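Local coordinates for protein LEC-6 (Caenorhabditis elegans, PDB 3VV1) that binds saccharides as a galectin, with a preference for glycans that contain fucose, notably the galactose-1,4-fucose unit, at the interface of chains A and B. Sequence-based numbering; all coordinates share one arbitrary frame. Chains: chain A/B, Protein LEC-6.

Contact 1: the interface of chains A and B. Residues chain A 24; chain B 41-42, 46-48, 158-160.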
loop_
_atom_site.group_PDB
_atom_site.type_symbol
_atom_site.label_atom_id
_atom_site.label_comp_id
_atom_site.label_asym_id
_atom_site.label_seq_id
_atom_site.Cartn_x
_atom_site.Cartn_y
_atom_site.Cartn_z
ATOM N N PHE A 24 -3.804 0.664 4.266
ATOM C CA PHE A 24 -3.937 -0.618 4.995
ATOM C C PHE A 24 -4.753 -1.615 4.182
ATOM O O PHE A 24 -4.649 -2.816 4.445
ATOM C CB PHE A 24 -4.584 -0.406 6.351
ATOM C CG PHE A 24 -3.670 0.243 7.330
ATOM C CD1 PHE A 24 -3.585 1.617 7.394
ATOM C CD2 PHE A 24 -2.899 -0.529 8.232
ATOM C CE1 PHE A 24 -2.708 2.202 8.318
ATOM C CE2 PHE A 24 -2.022 0.052 9.126
ATOM C CZ PHE A 24 -1.953 1.436 9.235
ATOM N N GLY B 41 -6.826 4.389 5.567
ATOM C CA GLY B 41 -7.538 3.127 5.683
ATOM C C GLY B 41 -7.331 2.425 6.992
ATOM O O GLY B 41 -7.436 1.190 7.048
ATOM N N PHE B 42 -6.998 3.168 8.034
ATOM C CA PHE B 42 -6.850 2.590 9.366
ATOM C C PHE B 42 -8.205 2.351 10.055
ATOM O O PHE B 42 -8.629 3.093 10.962
ATOM C CB PHE B 42 -5.984 3.494 10.235
ATOM C CG PHE B 42 -5.502 2.842 11.519
ATOM C CD1 PHE B 42 -4.657 1.730 11.463
ATOM C CD2 PHE B 42 -5.924 3.328 12.788
ATOM C CE1 PHE B 42 -4.197 1.097 12.637
ATOM C CE2 PHE B 42 -5.446 2.732 13.954
ATOM C CZ PHE B 42 -4.612 1.617 13.885
ATOM N N ALA B 46 -7.403 -3.180 10.718
ATOM C CA ALA B 46 -6.084 -2.733 10.164
ATOM C C ALA B 46 -4.919 -3.097 11.096
ATOM O O ALA B 46 -5.057 -3.056 12.320
ATOM C CB ALA B 46 -6.119 -1.217 9.906
ATOM N N ARG B 47 -3.799 -3.501 10.492
ATOM C CA ARG B 47 -2.627 -4.024 11.215
ATOM C C ARG B 47 -1.381 -3.284 10.718
ATOM O O ARG B 47 -1.109 -3.246 9.511
ATOM C CB ARG B 47 -2.478 -5.542 10.993
ATOM C CG ARG B 47 -3.707 -6.412 11.389
ATOM C CD ARG B 47 -3.516 -7.896 11.078
ATOM N NE ARG B 47 -2.500 -8.380 12.003
ATOM C CZ ARG B 47 -2.758 -8.944 13.200
ATOM N NH1 ARG B 47 -4.007 -9.198 13.616
ATOM N NH2 ARG B 47 -1.737 -9.298 13.986
ATOM N N LEU B 48 -0.635 -2.714 11.661
ATOM C CA LEU B 48 0.703 -2.199 11.381
ATOM C C LEU B 48 1.697 -3.216 11.976
ATOM O O LEU B 48 1.658 -3.473 13.202
ATOM C CB LEU B 48 0.897 -0.808 12.031
ATOM C CG LEU B 48 2.327 -0.250 11.940
ATOM C CD1 LEU B 48 2.715 0.053 10.497
ATOM C CD2 LEU B 48 2.417 0.969 12.857
ATOM N N VAL B 158 1.837 -2.464 6.223
ATOM C CA VAL B 158 0.463 -2.158 6.568
ATOM C C VAL B 158 -0.458 -3.126 5.818
ATOM O O VAL B 158 -0.256 -3.429 4.617
ATOM C CB VAL B 158 0.126 -0.638 6.311
ATOM C CG1 VAL B 158 1.036 0.302 7.107
ATOM C CG2 VAL B 158 0.194 -0.300 4.833
ATOM N N SER B 159 -1.495 -3.625 6.497
ATOM C CA SER B 159 -2.424 -4.605 5.890
ATOM C C SER B 159 -3.665 -4.727 6.731
ATOM O O SER B 159 -3.805 -3.979 7.673
ATOM C CB SER B 159 -1.766 -5.985 5.820
ATOM O OG SER B 159 -1.606 -6.531 7.125
ATOM N N HIS B 160 -4.543 -5.661 6.374
ATOM C CA HIS B 160 -5.664 -6.099 7.193
ATOM C C HIS B 160 -5.510 -7.611 7.353
ATOM O O HIS B 160 -6.388 -8.249 7.949
ATOM C CB HIS B 160 -7.009 -5.872 6.468
ATOM C CG HIS B 160 -7.701 -4.589 6.802
ATOM N ND1 HIS B 160 -7.415 -3.259 6.436
ATOM C CD2 HIS B 160 -8.826 -4.543 7.572
ATOM C CE1 HIS B 160 -8.373 -2.456 7.004
ATOM N NE2 HIS B 160 -9.241 -3.238 7.696
#
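A:Phe24, in the N-terminal arm of one galectin subunit, pushes its ring into the edge of the other subunit's carbohydrate-recognition domain, between B:Phe42 and B:Val158, and buries 129 Å² there. The two clamp opposite faces of the ring. B:Val158, in strand 155-159, sets its CB 3.8 Å from the centroid of A:Phe24 as a CH-pi contact, displaced toward the rim near CD2 and CE2, while its CG1 reaches CE2 and CZ. On the other face the B:Phe42 ring arrives edge-to-face, its plane turned 55° from that of A:Phe24; its CD1 lies 3.5 Å from CZ at the tip of the A:Phe24 ring. With CG turned away from the backbone N (chi1 -167°), B:Phe42 brings this CD1 edge against the A:Phe24 face. Its side chain runs beside that of A:Phe24 and points the same way, whereas B:Val158 crosses it at about a right angle. B:Ala46 adds its methyl CB, 3.7 Å from A:Phe24 CD2. Backbone of strand 47-54 borders the pocket, the B:Arg47 carbonyl O lying 3.4 Å from A:Phe24 CE2, and the carbonyl O of B:Gly41 approaches A:Phe24 CB. At the mouth, the imidazole ND1 of the C-terminal residue B:His160 gives a weak hydrogen bond, 3.4 Å long, to the backbone O of A:Phe24.

Contact 2: the interface of chains A and B. Residues chain A 28, 37-39, 145, 158; chain B 22-24.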
loop_
_atom_site.group_PDB
_atom_site.type_symbol
_atom_site.label_atom_id
_atom_site.label_comp_id
_atom_site.label_asym_id
_atom_site.label_seq_id
_atom_site.Cartn_x
_atom_site.Cartn_y
_atom_site.Cartn_z
ATOM N N PHE A 28 -6.981 2.600 -3.487
ATOM C CA PHE A 28 -7.105 4.074 -3.578
ATOM C C PHE A 28 -8.289 4.449 -4.445
ATOM O O PHE A 28 -8.623 3.744 -5.395
ATOM C CB PHE A 28 -5.815 4.661 -4.151
ATOM C CG PHE A 28 -4.615 4.318 -3.317
ATOM C CD1 PHE A 28 -4.294 5.079 -2.157
ATOM C CD2 PHE A 28 -3.775 3.233 -3.681
ATOM C CE1 PHE A 28 -3.156 4.778 -1.384
ATOM C CE2 PHE A 28 -2.625 2.956 -2.880
ATOM C CZ PHE A 28 -2.361 3.707 -1.721
ATOM N N ILE A 37 1.560 4.579 -10.147
ATOM C CA ILE A 37 1.508 4.056 -8.774
ATOM C C ILE A 37 2.565 2.967 -8.579
ATOM O O ILE A 37 2.497 1.928 -9.262
ATOM C CB ILE A 37 0.136 3.436 -8.428
ATOM C CG1 ILE A 37 -1.032 4.362 -8.856
ATOM C CG2 ILE A 37 0.049 3.207 -6.912
ATOM C CD1 ILE A 37 -2.407 3.748 -8.680
ATOM N N PRO A 38 3.535 3.217 -7.674
ATOM C CA PRO A 38 4.562 2.185 -7.420
ATOM C C PRO A 38 3.943 0.878 -6.917
ATOM O O PRO A 38 2.929 0.909 -6.208
ATOM C CB PRO A 38 5.373 2.797 -6.309
ATOM C CG PRO A 38 5.309 4.303 -6.548
ATOM C CD PRO A 38 3.881 4.515 -7.023
ATOM N N VAL A 39 4.593 -0.238 -7.205
ATOM C CA VAL A 39 4.137 -1.552 -6.717
ATOM C C VAL A 39 5.365 -2.434 -6.602
ATOM O O VAL A 39 6.315 -2.289 -7.388
ATOM C CB VAL A 39 3.064 -2.149 -7.668
ATOM C CG1 VAL A 39 3.642 -2.418 -9.068
ATOM C CG2 VAL A 39 2.433 -3.445 -7.071
ATOM N N ILE A 145 2.627 0.954 -11.929
ATOM C CA ILE A 145 1.398 0.813 -12.672
ATOM C C ILE A 145 1.039 2.215 -13.196
ATOM O O ILE A 145 0.882 3.158 -12.401
ATOM C CB ILE A 145 0.304 0.216 -11.771
ATOM C CG1 ILE A 145 0.694 -1.254 -11.407
ATOM C CG2 ILE A 145 -1.087 0.261 -12.450
ATOM C CD1 ILE A 145 -0.087 -1.727 -10.233
ATOM N N VAL A 158 -4.478 -3.454 -5.301
ATOM C CA VAL A 158 -3.535 -4.537 -5.586
ATOM C C VAL A 158 -3.608 -5.519 -4.426
ATOM O O VAL A 158 -3.582 -5.127 -3.227
ATOM C CB VAL A 158 -2.076 -4.035 -5.775
ATOM C CG1 VAL A 158 -1.039 -5.170 -5.642
ATOM C CG2 VAL A 158 -1.951 -3.381 -7.138
ATOM N N ILE B 22 0.485 8.412 -4.212
ATOM C CA ILE B 22 0.007 7.155 -3.640
ATOM C C ILE B 22 0.871 5.961 -4.117
ATOM O O ILE B 22 1.491 5.995 -5.168
ATOM C CB ILE B 22 -1.459 6.870 -4.040
ATOM C CG1 ILE B 22 -1.644 6.911 -5.557
ATOM C CG2 ILE B 22 -2.425 7.827 -3.294
ATOM C CD1 ILE B 22 -2.949 6.301 -6.067
ATOM N N SER B 23 0.835 4.867 -3.369
ATOM C CA SER B 23 1.707 3.722 -3.641
ATOM C C SER B 23 1.126 2.415 -3.158
ATOM O O SER B 23 0.541 2.398 -2.070
ATOM C CB SER B 23 2.999 3.899 -2.832
ATOM O OG SER B 23 3.829 2.782 -3.068
ATOM N N PHE B 24 1.292 1.382 -3.952
ATOM C CA PHE B 24 0.887 0.061 -3.527
ATOM C C PHE B 24 1.990 -0.670 -2.779
ATOM O O PHE B 24 1.855 -1.882 -2.478
ATOM C CB PHE B 24 0.513 -0.798 -4.726
ATOM C CG PHE B 24 -0.751 -0.385 -5.404
ATOM C CD1 PHE B 24 -1.926 -0.292 -4.683
ATOM C CD2 PHE B 24 -0.754 -0.146 -6.774
ATOM C CE1 PHE B 24 -3.108 0.056 -5.353
ATOM C CE2 PHE B 24 -1.934 0.182 -7.466
ATOM C CZ PHE B 24 -3.099 0.281 -6.719
#
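The backbone N of B:Phe24 donates a hydrogen bond of 2.8 Å, with 149° at the hydrogen, to the carbonyl O of A:Pro38 at the end of strand 35-38 of the galectin domain, joining the N-terminal arm of chain B to the edge of chain A. Beyond the bond, the B:Phe24 ring turns inward among aliphatic side chains. CG lies anti to its own carbonyl carbon (chi1 -70°), which turns the ring away from the backbone toward A:Val158 in strand 155-159. The methyl CG2 of A:Val158 sits over the centre of one ring face, 3.5 Å from the centroid. A:Ile37 brings its own CG2 over the opposite face as a second CH-pi contact, 3.5 Å from B:Phe24 CD2, while the A:Ile145 side chain crosses that of B:Phe24 at about a right angle, with its methyl CD1 against CE2. B:Ile22 serves A:Phe28 in a similar way: its CB rides over the centre of the A:Phe28 ring, 3.8 Å from the centroid, and its CG2 reaches CD1 of that ring. The two side chains run antiparallel alongside each other. The far end of B:Ile22, CD1, abuts A:Ile37 CD1 at 3.7 Å. A:Phe28 also turns its rim toward B:Phe24, whose CE1 is 3.7 Å from A:Phe28 CD2.

Contact 3: the interface of chains A and B. Residues chain A 21-22; chain B 25-26, 28, 37-39, 158.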
loop_
_atom_site.group_PDB
_atom_site.type_symbol
_atom_site.label_atom_id
_atom_site.label_comp_id
_atom_site.label_asym_id
_atom_site.label_seq_id
_atom_site.Cartn_x
_atom_site.Cartn_y
_atom_site.Cartn_z
ATOM N N GLY A 21 1.737 8.201 0.025
ATOM C CA GLY A 21 0.847 7.541 0.971
ATOM C C GLY A 21 0.578 6.096 0.596
ATOM O O GLY A 21 0.418 5.745 -0.579
ATOM N N ILE A 22 0.432 5.273 1.633
ATOM C CA ILE A 22 0.082 3.862 1.440
ATOM C C ILE A 22 -1.229 3.623 2.192
ATOM O O ILE A 22 -1.722 4.485 2.944
ATOM C CB ILE A 22 1.223 2.919 1.969
ATOM C CG1 ILE A 22 1.515 3.168 3.466
ATOM C CG2 ILE A 22 2.482 3.038 1.091
ATOM C CD1 ILE A 22 2.675 2.323 4.050
ATOM N N ARG B 25 3.097 0.041 -2.473
ATOM C CA ARG B 25 4.204 -0.607 -1.710
ATOM C C ARG B 25 3.894 -0.541 -0.214
ATOM O O ARG B 25 4.427 0.298 0.549
ATOM C CB ARG B 25 5.550 0.045 -2.061
ATOM C CG ARG B 25 5.970 -0.224 -3.508
ATOM C CD ARG B 25 7.317 0.393 -3.861
ATOM N NE ARG B 25 8.329 -0.307 -3.069
ATOM C CZ ARG B 25 9.547 0.109 -2.766
ATOM N NH1 ARG B 25 10.069 1.236 -3.291
ATOM N NH2 ARG B 25 10.294 -0.681 -1.977
ATOM N N ASN B 26 2.987 -1.434 0.209
ATOM C CA ASN B 26 2.508 -1.472 1.583
ATOM C C ASN B 26 3.533 -2.074 2.529
ATOM O O ASN B 26 3.277 -2.077 3.736
ATOM C CB ASN B 26 1.178 -2.256 1.644
ATOM C CG ASN B 26 1.359 -3.706 1.262
ATOM O OD1 ASN B 26 1.799 -4.021 0.179
ATOM N ND2 ASN B 26 1.125 -4.597 2.211
ATOM N N PHE B 28 7.850 -2.066 3.197
ATOM C CA PHE B 28 9.124 -1.482 2.771
ATOM C C PHE B 28 10.163 -1.757 3.833
ATOM O O PHE B 28 9.821 -2.067 5.010
ATOM C CB PHE B 28 8.960 0.015 2.393
ATOM C CG PHE B 28 8.408 0.900 3.495
ATOM C CD1 PHE B 28 7.021 1.014 3.710
ATOM C CD2 PHE B 28 9.276 1.579 4.344
ATOM C CE1 PHE B 28 6.518 1.845 4.752
ATOM C CE2 PHE B 28 8.789 2.402 5.366
ATOM C CZ PHE B 28 7.423 2.503 5.589
ATOM N N ILE B 37 5.377 7.982 7.865
ATOM C CA ILE B 37 4.662 7.091 6.951
ATOM C C ILE B 37 3.243 7.674 6.774
ATOM O O ILE B 37 2.401 7.494 7.668
ATOM C CB ILE B 37 4.513 5.649 7.482
ATOM C CG1 ILE B 37 5.847 5.067 8.052
ATOM C CG2 ILE B 37 3.937 4.764 6.316
ATOM C CD1 ILE B 37 5.689 3.693 8.682
ATOM N N PRO B 38 2.967 8.388 5.671
ATOM C CA PRO B 38 1.570 8.818 5.347
ATOM C C PRO B 38 0.759 7.558 5.022
ATOM O O PRO B 38 1.199 6.712 4.224
ATOM C CB PRO B 38 1.722 9.706 4.140
ATOM C CG PRO B 38 3.164 10.058 4.076
ATOM C CD PRO B 38 3.934 8.933 4.718
ATOM N N VAL B 39 -0.383 7.467 5.680
ATOM C CA VAL B 39 -1.295 6.306 5.557
ATOM C C VAL B 39 -2.757 6.686 5.390
ATOM O O VAL B 39 -3.140 7.831 5.681
ATOM C CB VAL B 39 -1.163 5.338 6.761
ATOM C CG1 VAL B 39 0.276 4.841 6.917
ATOM C CG2 VAL B 39 -1.625 6.017 8.066
ATOM N N VAL B 158 1.837 -2.464 6.223
ATOM C CA VAL B 158 0.463 -2.158 6.568
ATOM C C VAL B 158 -0.458 -3.126 5.818
ATOM O O VAL B 158 -0.256 -3.429 4.617
ATOM C CB VAL B 158 0.126 -0.638 6.311
ATOM C CG1 VAL B 158 1.036 0.302 7.107
ATOM C CG2 VAL B 158 0.194 -0.300 4.833
#
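A parallel beta bridge between the galectin domains pairs A:Ile22, in the short N-terminal strand 22-23 of chain A, with B:Val39 in strand 35-40 of chain B. Its hydrogen bond runs from the backbone N of A:Ile22 to the carbonyl O of B:Pro38, 3.1 Å away. A:Ile22 buries 101 Å², and its side chain points into chain B. Its CG1 stands between backbone N and carbonyl carbon (chi1 58°), with CD1 extended beyond it into a group of apolar side chains. There CD1 touches the methyl CG2 of B:Ile37 at 3.6 Å and CG2 of B:Val158 at 3.7 Å, both side chains lying oblique to it. The rim of B:Phe28 adds CE1, 3.9 Å from the same CD1. The other branch, CG2, heads away from them to the backbone O of B:Arg25, at 3.4 Å. Next along the arm, A:Gly21 rests its CA against B:Pro38 CB. Behind this surface the amide ND2 of B:Asn26 donates a hydrogen bond of 3.0 Å to the backbone O of B:Val158, which lies close to the plane of the B:Asn26 amide; the bond ties the loop to strand 155-159.

Contacts 1 and 3 are neighbours on chain B, their C-alpha centres about 9 Å apart, and share B:Val158, which packs against A:Phe24 in one and A:Ile22 in the other. Contact 2 uses the reverse exchange, the arm of chain B on chain A, with its centre about 10 Å from contact 3 and 15 Å from contact 1. Phe24 of each arm packs against Val158 of the partner, and Ile22 against its Phe28 and Ile37; each arm lies on the other subunit, though not by an exact two-fold. This could join two galectin domains into a dimer, although the deposited assembly alone does not establish one in solution.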